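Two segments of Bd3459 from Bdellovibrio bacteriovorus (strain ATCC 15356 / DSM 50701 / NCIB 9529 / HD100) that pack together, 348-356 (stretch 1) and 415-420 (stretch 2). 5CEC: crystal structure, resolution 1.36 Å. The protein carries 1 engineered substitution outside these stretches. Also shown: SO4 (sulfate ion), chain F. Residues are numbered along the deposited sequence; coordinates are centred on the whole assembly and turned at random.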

# COMPACT_ATOMS: atom_id res chain seq x y z
N GLY A 348 -0.58 18.12 -4.62
CA GLY A 348 0.39 19.13 -4.96
C GLY A 348 1.14 18.78 -6.23
O GLY A 348 0.61 18.12 -7.14
N VAL A 349 2.39 19.21 -6.30
CA VAL A 349 3.21 18.95 -7.48
C VAL A 349 3.49 17.46 -7.72
O VAL A 349 3.86 17.09 -8.83
CB VAL A 349 4.51 19.73 -7.47
CG1 VAL A 349 4.21 21.22 -7.57
CG2 VAL A 349 5.40 19.42 -6.27
N MET A 350 3.33 16.61 -6.71
CA MET A 350 3.51 15.18 -6.92
C MET A 350 2.42 14.52 -7.75
O MET A 350 2.65 13.48 -8.33
CB MET A 350 3.60 14.44 -5.59
CG MET A 350 4.89 14.70 -4.83
SD MET A 350 4.99 13.93 -3.21
CE MET A 350 3.69 14.76 -2.30
N ALA A 351 1.21 15.07 -7.70
CA ALA A 351 0.08 14.43 -8.35
C ALA A 351 0.38 14.26 -9.83
O ALA A 351 0.66 15.21 -10.51
CB ALA A 351 -1.18 15.24 -8.12
N GLY A 352 0.29 13.02 -10.30
CA GLY A 352 0.48 12.70 -11.70
C GLY A 352 1.91 12.68 -12.20
O GLY A 352 2.14 12.34 -13.36
N SER A 353 2.86 13.14 -11.37
CA SER A 353 4.27 13.23 -11.77
C SER A 353 5.15 12.21 -11.07
O SER A 353 6.28 11.99 -11.49
CB SER A 353 4.82 14.61 -11.40
OG SER A 353 4.89 14.78 -9.99
N THR A 354 4.68 11.64 -9.98
CA THR A 354 5.51 10.92 -9.02
C THR A 354 5.06 9.47 -8.94
O THR A 354 3.88 9.20 -8.76
CB THR A 354 5.44 11.62 -7.67
OG1 THR A 354 5.92 12.95 -7.84
CG2 THR A 354 6.27 10.92 -6.62
N THR A 355 6.03 8.57 -9.06
CA THR A 355 5.81 7.13 -8.96
C THR A 355 6.53 6.72 -7.70
O THR A 355 7.75 6.92 -7.63
CB THR A 355 6.35 6.38 -10.18
OG1 THR A 355 5.81 6.97 -11.38
CG2 THR A 355 6.00 4.94 -10.16
N ALA A 356 5.86 6.17 -6.71
CA ALA A 356 6.51 6.03 -5.39
C ALA A 356 5.91 4.92 -4.55
O ALA A 356 4.74 4.54 -4.72
CB ALA A 356 6.46 7.33 -4.62
S SO4 F . 2.07 18.81 -17.90
O1 SO4 F . 0.60 18.91 -18.04
O2 SO4 F . 2.69 20.17 -18.00
O3 SO4 F . 2.38 18.21 -16.59
O4 SO4 F . 2.60 17.95 -18.99
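Stretch 2, residues 415-420: GPKAIK

Stretch 2 is an extended segment without regular helix or strand. It runs along stretch 1 in the same general sense, with Pro 416 near Val 349 and Ile 419 reaching Thr 355. CA atoms lie 5.7 Å apart for Val 349 and Pro 416, and 4.7 Å apart for Ser 353 and Ala 418.

Gly 348 makes no contact with stretch 2. Val 349 begins a short 3-10 segment, and its CA-to-CB bond points toward stretch 2. Val 349 CG1 packs on Pro 416 CD at 3.9 Å, and Val 349 O lies 3.3 Å from Pro 416 CB. Ser 353 OG donates a hydrogen bond to Val 349 O at 2.8 Å, within stretch 1. The CA-to-CB bond of Met 350 points away.

Gly 352, with positive phi, provides the one direct hydrogen bond between the stretches: Ile 419 N donates to Gly 352 O at 3.0 Å, nearly straight at 163°. Ala 418 CA adds a CA-H...O contact to Gly 352 O at 3.5 Å. The O of a water donates to Gly 352 O at 3.0 Å and to Ile 419 O at 2.9 Å. One carbonyl thus gathers all three contacts and ties Ile 419 to stretch 1 both directly and through water. On stretch 2, Ala 418 N donates to sulfate O3 at 2.8 Å.

Ser 353 CB rests against Pro 416 CB (3.8 Å) and Lys 417 O (3.7 Å). Lys 417 thus makes this contact through its backbone, while its CA-to-CB bond points away from stretch 1. Thr 354 starts a strand, and its CA-to-CB bond points away from stretch 2. At Thr 355, Thr 355 OG1 meets Ile 419 CD1 at 3.7 Å.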

# COMPACT_ATOMS: atom_id res chain seq x y z
N GLY A 415 9.45 22.23 -11.82
CA GLY A 415 8.08 21.83 -11.59
C GLY A 415 7.76 20.49 -12.21
O GLY A 415 8.60 19.90 -12.90
N PRO A 416 6.51 20.03 -12.03
CA PRO A 416 6.14 18.70 -12.42
C PRO A 416 5.86 18.61 -13.91
O PRO A 416 5.48 19.61 -14.57
CB PRO A 416 4.85 18.45 -11.62
CG PRO A 416 4.24 19.78 -11.45
CD PRO A 416 5.45 20.67 -11.23
N LYS A 417 6.07 17.40 -14.41
CA LYS A 417 5.62 17.02 -15.74
C LYS A 417 4.83 15.74 -15.57
O LYS A 417 5.33 14.76 -15.04
CB LYS A 417 6.81 16.81 -16.68
CG LYS A 417 6.41 16.42 -18.10
CD LYS A 417 7.61 16.15 -19.00
CE LYS A 417 7.16 15.97 -20.44
NZ LYS A 417 8.02 15.01 -21.18
N ALA A 418 3.59 15.75 -16.05
CA ALA A 418 2.72 14.59 -15.96
C ALA A 418 3.33 13.43 -16.72
O ALA A 418 3.76 13.59 -17.87
CB ALA A 418 1.33 14.91 -16.48
N ILE A 419 3.38 12.26 -16.08
CA ILE A 419 3.80 11.05 -16.80
C ILE A 419 2.66 10.53 -17.66
O ILE A 419 1.50 10.90 -17.48
CB ILE A 419 4.34 9.95 -15.86
CG1 ILE A 419 3.27 9.41 -14.92
CG2 ILE A 419 5.52 10.49 -15.08
CD1 ILE A 419 3.71 8.18 -14.15
N LYS A 420 3.03 9.69 -18.62
CA LYS A 420 2.05 9.03 -19.47
C LYS A 420 1.59 7.80 -18.68
O LYS A 420 2.34 6.85 -18.51
CB LYS A 420 2.66 8.62 -20.82
CG LYS A 420 1.72 7.85 -21.73
CD LYS A 420 2.48 7.17 -22.88
CE LYS A 420 1.62 6.11 -23.55
NZ LYS A 420 2.32 5.46 -24.69
O HOH W 1 -0.06 11.26 -15.04